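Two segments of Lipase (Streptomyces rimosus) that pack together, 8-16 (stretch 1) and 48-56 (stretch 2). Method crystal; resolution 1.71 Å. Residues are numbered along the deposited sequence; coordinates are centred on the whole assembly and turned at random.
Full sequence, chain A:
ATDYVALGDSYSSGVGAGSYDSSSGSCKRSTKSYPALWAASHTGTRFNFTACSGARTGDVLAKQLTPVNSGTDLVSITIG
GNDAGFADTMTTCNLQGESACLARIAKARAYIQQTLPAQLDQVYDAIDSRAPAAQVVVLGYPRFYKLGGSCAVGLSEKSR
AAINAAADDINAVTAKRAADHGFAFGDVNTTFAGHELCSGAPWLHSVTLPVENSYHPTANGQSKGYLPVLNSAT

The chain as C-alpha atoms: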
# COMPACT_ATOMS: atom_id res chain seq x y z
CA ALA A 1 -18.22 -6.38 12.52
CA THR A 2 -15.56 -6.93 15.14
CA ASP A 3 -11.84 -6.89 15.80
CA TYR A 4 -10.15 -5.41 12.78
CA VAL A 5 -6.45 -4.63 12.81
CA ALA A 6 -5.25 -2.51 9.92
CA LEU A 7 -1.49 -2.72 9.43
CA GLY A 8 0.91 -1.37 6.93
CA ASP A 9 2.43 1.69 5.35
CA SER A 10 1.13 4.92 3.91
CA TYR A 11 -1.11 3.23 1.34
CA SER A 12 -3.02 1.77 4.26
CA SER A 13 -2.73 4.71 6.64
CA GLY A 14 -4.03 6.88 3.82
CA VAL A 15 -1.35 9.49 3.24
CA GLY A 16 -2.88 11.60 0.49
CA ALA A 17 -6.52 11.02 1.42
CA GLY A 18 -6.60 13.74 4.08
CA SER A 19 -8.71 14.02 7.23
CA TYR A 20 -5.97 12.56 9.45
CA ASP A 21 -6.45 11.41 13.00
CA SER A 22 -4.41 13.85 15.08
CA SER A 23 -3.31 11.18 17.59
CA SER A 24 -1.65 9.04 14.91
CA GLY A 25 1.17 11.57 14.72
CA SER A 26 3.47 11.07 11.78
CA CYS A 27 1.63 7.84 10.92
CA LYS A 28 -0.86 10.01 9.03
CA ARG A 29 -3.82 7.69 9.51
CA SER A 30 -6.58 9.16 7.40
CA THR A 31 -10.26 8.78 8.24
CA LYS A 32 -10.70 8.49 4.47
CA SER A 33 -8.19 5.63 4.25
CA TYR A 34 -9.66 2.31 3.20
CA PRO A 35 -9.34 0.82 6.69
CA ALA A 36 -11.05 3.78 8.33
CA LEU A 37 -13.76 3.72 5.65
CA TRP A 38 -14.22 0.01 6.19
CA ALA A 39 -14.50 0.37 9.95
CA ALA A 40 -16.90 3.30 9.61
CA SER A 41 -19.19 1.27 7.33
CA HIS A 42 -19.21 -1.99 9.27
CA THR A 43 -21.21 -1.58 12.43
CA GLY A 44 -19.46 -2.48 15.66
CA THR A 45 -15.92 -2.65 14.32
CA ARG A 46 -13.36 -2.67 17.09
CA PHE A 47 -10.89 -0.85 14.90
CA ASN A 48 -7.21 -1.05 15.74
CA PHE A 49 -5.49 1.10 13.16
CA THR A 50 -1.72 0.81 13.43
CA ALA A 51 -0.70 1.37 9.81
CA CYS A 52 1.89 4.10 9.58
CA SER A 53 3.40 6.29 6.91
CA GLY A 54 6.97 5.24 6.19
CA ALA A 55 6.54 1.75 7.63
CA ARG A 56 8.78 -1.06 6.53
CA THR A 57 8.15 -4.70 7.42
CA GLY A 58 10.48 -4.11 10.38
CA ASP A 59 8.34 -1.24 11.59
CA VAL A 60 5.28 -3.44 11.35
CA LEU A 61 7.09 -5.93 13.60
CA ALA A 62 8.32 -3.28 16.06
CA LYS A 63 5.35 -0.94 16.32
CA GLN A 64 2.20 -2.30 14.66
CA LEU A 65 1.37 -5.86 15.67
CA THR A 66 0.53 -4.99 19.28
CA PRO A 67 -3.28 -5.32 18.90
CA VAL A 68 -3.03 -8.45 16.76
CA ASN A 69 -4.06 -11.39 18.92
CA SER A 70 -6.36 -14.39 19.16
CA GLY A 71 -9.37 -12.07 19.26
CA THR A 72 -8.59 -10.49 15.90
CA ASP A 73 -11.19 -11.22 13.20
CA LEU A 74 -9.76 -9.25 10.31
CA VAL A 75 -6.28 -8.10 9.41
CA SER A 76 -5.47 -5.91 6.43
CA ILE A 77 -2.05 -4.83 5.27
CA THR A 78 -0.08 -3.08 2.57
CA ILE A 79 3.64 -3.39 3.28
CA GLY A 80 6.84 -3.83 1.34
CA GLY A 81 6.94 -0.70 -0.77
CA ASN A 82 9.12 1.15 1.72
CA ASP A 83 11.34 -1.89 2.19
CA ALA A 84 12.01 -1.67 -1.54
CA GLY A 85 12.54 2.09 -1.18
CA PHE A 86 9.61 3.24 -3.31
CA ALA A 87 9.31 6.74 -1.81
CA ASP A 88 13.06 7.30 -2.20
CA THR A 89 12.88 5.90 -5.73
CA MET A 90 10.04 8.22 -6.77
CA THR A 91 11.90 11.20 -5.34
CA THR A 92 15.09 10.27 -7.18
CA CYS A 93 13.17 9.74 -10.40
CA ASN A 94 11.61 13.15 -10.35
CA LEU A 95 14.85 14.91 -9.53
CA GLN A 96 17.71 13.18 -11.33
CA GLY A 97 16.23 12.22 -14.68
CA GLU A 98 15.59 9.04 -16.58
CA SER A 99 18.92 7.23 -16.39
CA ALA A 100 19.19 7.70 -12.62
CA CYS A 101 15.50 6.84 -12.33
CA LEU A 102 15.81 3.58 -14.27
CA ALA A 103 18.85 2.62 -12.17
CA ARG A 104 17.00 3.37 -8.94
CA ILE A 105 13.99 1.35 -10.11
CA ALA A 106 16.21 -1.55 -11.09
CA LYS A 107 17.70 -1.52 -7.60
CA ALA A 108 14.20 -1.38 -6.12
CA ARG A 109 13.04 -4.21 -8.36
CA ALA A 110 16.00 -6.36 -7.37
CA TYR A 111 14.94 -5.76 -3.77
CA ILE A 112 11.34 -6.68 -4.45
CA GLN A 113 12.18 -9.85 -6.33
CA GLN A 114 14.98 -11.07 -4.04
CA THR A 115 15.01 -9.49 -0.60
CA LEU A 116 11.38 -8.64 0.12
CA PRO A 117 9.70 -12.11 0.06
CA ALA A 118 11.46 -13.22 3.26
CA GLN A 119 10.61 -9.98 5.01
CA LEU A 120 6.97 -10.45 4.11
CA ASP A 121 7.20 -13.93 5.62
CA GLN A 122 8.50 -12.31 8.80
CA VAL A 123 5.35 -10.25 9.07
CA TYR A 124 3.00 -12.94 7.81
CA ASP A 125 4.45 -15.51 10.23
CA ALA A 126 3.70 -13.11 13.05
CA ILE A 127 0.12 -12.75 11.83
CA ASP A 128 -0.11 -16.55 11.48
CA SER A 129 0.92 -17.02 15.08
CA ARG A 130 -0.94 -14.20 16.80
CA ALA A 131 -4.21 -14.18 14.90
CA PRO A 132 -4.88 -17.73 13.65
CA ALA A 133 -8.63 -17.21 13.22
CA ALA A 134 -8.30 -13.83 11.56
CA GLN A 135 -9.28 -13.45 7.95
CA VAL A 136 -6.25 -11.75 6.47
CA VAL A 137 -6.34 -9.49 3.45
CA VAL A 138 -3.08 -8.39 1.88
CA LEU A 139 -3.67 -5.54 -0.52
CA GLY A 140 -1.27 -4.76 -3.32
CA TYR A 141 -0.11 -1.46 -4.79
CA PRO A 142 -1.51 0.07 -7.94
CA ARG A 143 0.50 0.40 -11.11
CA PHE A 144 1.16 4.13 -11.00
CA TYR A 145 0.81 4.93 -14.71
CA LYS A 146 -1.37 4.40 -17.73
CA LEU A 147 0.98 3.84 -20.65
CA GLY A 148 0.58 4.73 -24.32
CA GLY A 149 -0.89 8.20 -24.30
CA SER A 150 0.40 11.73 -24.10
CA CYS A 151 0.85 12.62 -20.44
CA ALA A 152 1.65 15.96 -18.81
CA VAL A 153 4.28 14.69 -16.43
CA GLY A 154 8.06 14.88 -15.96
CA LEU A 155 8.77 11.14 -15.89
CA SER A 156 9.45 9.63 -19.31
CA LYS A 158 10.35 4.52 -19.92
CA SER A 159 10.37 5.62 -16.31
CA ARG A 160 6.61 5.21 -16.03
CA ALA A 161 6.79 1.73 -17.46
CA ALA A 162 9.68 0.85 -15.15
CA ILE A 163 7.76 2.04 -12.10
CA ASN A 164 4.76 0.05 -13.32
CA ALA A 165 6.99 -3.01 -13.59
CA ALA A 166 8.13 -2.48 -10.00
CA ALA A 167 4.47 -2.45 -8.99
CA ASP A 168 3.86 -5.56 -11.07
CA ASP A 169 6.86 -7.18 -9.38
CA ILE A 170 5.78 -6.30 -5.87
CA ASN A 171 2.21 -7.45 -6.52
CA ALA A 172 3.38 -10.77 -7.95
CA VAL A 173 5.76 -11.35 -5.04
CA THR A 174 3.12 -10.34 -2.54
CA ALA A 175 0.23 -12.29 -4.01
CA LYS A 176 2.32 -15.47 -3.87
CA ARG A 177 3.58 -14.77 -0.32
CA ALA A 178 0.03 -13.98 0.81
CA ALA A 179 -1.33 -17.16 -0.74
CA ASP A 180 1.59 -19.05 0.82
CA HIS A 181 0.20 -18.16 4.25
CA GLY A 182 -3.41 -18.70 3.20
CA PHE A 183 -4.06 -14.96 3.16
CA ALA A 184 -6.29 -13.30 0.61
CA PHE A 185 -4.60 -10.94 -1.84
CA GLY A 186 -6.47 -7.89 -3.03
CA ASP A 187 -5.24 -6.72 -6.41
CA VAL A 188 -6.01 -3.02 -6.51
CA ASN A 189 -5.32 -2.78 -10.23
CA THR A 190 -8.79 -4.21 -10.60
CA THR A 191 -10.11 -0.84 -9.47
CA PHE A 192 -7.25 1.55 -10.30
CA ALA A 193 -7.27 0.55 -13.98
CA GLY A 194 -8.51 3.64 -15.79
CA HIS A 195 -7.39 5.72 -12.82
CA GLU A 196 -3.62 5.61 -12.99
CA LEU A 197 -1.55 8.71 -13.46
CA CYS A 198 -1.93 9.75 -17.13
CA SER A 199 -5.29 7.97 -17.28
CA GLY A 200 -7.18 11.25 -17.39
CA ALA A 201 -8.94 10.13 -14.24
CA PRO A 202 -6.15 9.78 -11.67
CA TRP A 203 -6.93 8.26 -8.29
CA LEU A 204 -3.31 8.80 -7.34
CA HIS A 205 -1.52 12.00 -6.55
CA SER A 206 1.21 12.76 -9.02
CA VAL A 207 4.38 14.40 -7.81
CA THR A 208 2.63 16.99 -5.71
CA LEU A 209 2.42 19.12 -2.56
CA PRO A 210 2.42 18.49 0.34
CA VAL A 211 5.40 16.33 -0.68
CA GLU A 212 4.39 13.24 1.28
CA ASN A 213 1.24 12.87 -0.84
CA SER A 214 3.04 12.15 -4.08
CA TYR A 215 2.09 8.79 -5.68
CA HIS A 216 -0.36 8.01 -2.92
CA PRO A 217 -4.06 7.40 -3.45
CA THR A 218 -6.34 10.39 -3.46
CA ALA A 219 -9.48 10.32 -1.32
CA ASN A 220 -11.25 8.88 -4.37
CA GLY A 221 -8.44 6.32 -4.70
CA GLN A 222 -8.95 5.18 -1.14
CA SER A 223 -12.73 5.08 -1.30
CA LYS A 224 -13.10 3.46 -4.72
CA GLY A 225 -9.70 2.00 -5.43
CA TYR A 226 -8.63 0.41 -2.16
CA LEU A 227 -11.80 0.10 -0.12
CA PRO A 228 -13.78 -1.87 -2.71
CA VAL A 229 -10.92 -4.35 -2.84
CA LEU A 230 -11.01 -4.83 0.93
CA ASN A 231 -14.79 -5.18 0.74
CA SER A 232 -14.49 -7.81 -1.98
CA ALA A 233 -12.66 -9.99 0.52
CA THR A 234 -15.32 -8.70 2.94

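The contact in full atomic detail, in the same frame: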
# COMPACT_ATOMS: atom_id res chain seq x y z
N GLY A 8 0.25 -1.67 8.17
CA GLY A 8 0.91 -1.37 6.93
C GLY A 8 1.53 -0.00 6.85
O GLY A 8 1.83 0.63 7.88
N ASP A 9 1.73 0.45 5.61
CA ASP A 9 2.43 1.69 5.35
C ASP A 9 1.44 2.77 4.96
O ASP A 9 0.29 2.72 5.36
CB ASP A 9 3.48 1.51 4.26
CG ASP A 9 2.93 0.89 3.00
OD1 ASP A 9 1.71 0.99 2.73
OD2 ASP A 9 3.74 0.30 2.26
N SER A 10 1.90 3.72 4.16
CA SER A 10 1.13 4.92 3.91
C SER A 10 -0.05 4.64 2.99
O SER A 10 -1.00 5.42 2.94
CB SER A 10 2.03 5.98 3.30
OG SER A 10 2.80 5.39 2.27
N TYR A 11 0.01 3.55 2.23
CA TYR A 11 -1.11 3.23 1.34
C TYR A 11 -2.28 2.71 2.16
O TYR A 11 -3.42 2.70 1.71
CB TYR A 11 -0.72 2.23 0.26
CG TYR A 11 0.15 2.90 -0.77
CD1 TYR A 11 1.46 3.21 -0.47
CD2 TYR A 11 -0.35 3.27 -2.00
CE1 TYR A 11 2.26 3.85 -1.38
CE2 TYR A 11 0.45 3.93 -2.93
CZ TYR A 11 1.75 4.22 -2.59
OH TYR A 11 2.59 4.85 -3.48
N SER A 12 -1.98 2.26 3.38
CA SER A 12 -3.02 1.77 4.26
C SER A 12 -3.40 2.86 5.24
O SER A 12 -4.57 2.98 5.59
CB SER A 12 -2.59 0.52 5.03
OG SER A 12 -2.49 -0.57 4.15
N SER A 13 -2.42 3.63 5.70
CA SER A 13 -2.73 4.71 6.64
C SER A 13 -3.54 5.77 5.91
O SER A 13 -4.40 6.40 6.50
CB SER A 13 -1.46 5.32 7.24
OG SER A 13 -0.86 6.25 6.35
N GLY A 14 -3.26 5.95 4.63
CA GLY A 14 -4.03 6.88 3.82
C GLY A 14 -3.39 8.23 3.63
O GLY A 14 -4.08 9.23 3.48
N VAL A 15 -2.07 8.28 3.65
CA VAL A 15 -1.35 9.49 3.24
C VAL A 15 -1.88 9.89 1.88
O VAL A 15 -1.95 9.06 0.98
CB VAL A 15 0.16 9.25 3.19
CG1 VAL A 15 0.90 10.45 2.59
CG2 VAL A 15 0.66 8.94 4.59
N GLY A 16 -2.31 11.14 1.74
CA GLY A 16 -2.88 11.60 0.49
C GLY A 16 -4.40 11.67 0.45
O GLY A 16 -4.96 12.31 -0.45
N ASN A 48 -8.56 -1.35 15.33
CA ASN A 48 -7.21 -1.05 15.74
C ASN A 48 -6.34 -0.71 14.53
O ASN A 48 -5.90 -1.59 13.79
CB ASN A 48 -6.62 -2.22 16.53
CG ASN A 48 -7.01 -2.16 18.00
OD1 ASN A 48 -6.60 -1.26 18.74
ND2 ASN A 48 -7.83 -3.10 18.43
N PHE A 49 -6.10 0.58 14.36
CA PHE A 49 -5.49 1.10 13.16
C PHE A 49 -4.06 1.46 13.47
O PHE A 49 -3.81 2.51 14.07
CB PHE A 49 -6.29 2.31 12.69
CG PHE A 49 -6.02 2.76 11.27
CD1 PHE A 49 -5.25 1.99 10.40
CD2 PHE A 49 -6.61 3.92 10.81
CE1 PHE A 49 -5.04 2.42 9.08
CE2 PHE A 49 -6.43 4.35 9.49
CZ PHE A 49 -5.64 3.60 8.62
N THR A 50 -3.12 0.60 13.07
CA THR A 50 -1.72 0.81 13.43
C THR A 50 -0.84 1.06 12.21
O THR A 50 0.37 1.26 12.34
CB THR A 50 -1.17 -0.38 14.23
OG1 THR A 50 -1.31 -1.58 13.47
CG2 THR A 50 -1.92 -0.52 15.54
N ALA A 51 -1.43 1.03 11.02
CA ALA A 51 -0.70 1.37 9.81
C ALA A 51 -0.02 2.72 9.97
O ALA A 51 -0.52 3.58 10.69
CB ALA A 51 -1.65 1.38 8.60
N CYS A 52 1.10 2.91 9.30
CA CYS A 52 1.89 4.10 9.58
C CYS A 52 2.71 4.51 8.37
O CYS A 52 3.41 3.70 7.78
CB CYS A 52 2.80 3.85 10.79
SG CYS A 52 3.49 5.35 11.53
N SER A 53 2.60 5.77 8.00
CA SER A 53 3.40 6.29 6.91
C SER A 53 4.87 5.98 7.14
O SER A 53 5.37 6.14 8.26
CB SER A 53 3.19 7.79 6.76
OG SER A 53 4.03 8.30 5.73
N GLY A 54 5.54 5.50 6.11
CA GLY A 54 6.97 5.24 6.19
C GLY A 54 7.31 3.84 6.64
O GLY A 54 8.48 3.44 6.60
N ALA A 55 6.30 3.08 7.08
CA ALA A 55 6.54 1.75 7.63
C ALA A 55 7.19 0.79 6.66
O ALA A 55 6.78 0.65 5.50
CB ALA A 55 5.24 1.15 8.15
N ARG A 56 8.21 0.11 7.17
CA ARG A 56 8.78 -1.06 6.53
C ARG A 56 8.26 -2.27 7.27
O ARG A 56 7.66 -2.12 8.34
CB ARG A 56 10.31 -1.05 6.59
CG ARG A 56 11.00 -0.08 5.64
CD ARG A 56 12.51 -0.10 5.90
NE ARG A 56 13.27 0.48 4.79
CZ ARG A 56 13.31 1.78 4.50
NH1 ARG A 56 12.63 2.66 5.23
NH2 ARG A 56 14.03 2.20 3.46
O HOH W 1 6.09 -0.61 3.05
O HOH W 2 4.91 4.66 3.66

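Ala-51 has the largest area covered by the other stretch (60 Å²) in a contact that buries 413 Å² in all. Its CA-to-CB bond points toward stretch 1, and its CB packs 3.8 Å from Ser-12 CB and 3.8 Å from Ser-13 N, at the C-terminal end of the short helix 10-13. The backbones come close here: Gly-8 O accepts the one direct hydrogen bond across the contact, from Cys-52 N (2.8 Å, 159°), and also receives a CA-H...O contact from Ala-51 CA at 3.3 Å. A second such contact joins Asp-9 CA to Cys-52 O at 3.3 Å. Gly-8 has backbone angles that call for glycine.

Ser-13 packs by van der Waals contact, its CB 4.2 Å from Ala-51 CB and its CA 3.7 Å from Phe-49 CZ. The Phe-49 ring also meets Ser-12 O at its edge, with CZ 3.3 Å from that oxygen.

Ser-53, in the type II turn from Cys-52 to Ala-55, places its CB 3.5 Å from Val-15 CG2, an apolar contact. Two waters extend the polar network around this turn: one donates to both Asp-9 OD2 (2.6 Å) and Ala-55 O (2.8 Å), and the other links Ser-10 OG (2.6 Å) to Gly-54 N (2.7 Å). Asp-9 OD1 caps the helix by accepting from Tyr-11 N at 3.1 Å.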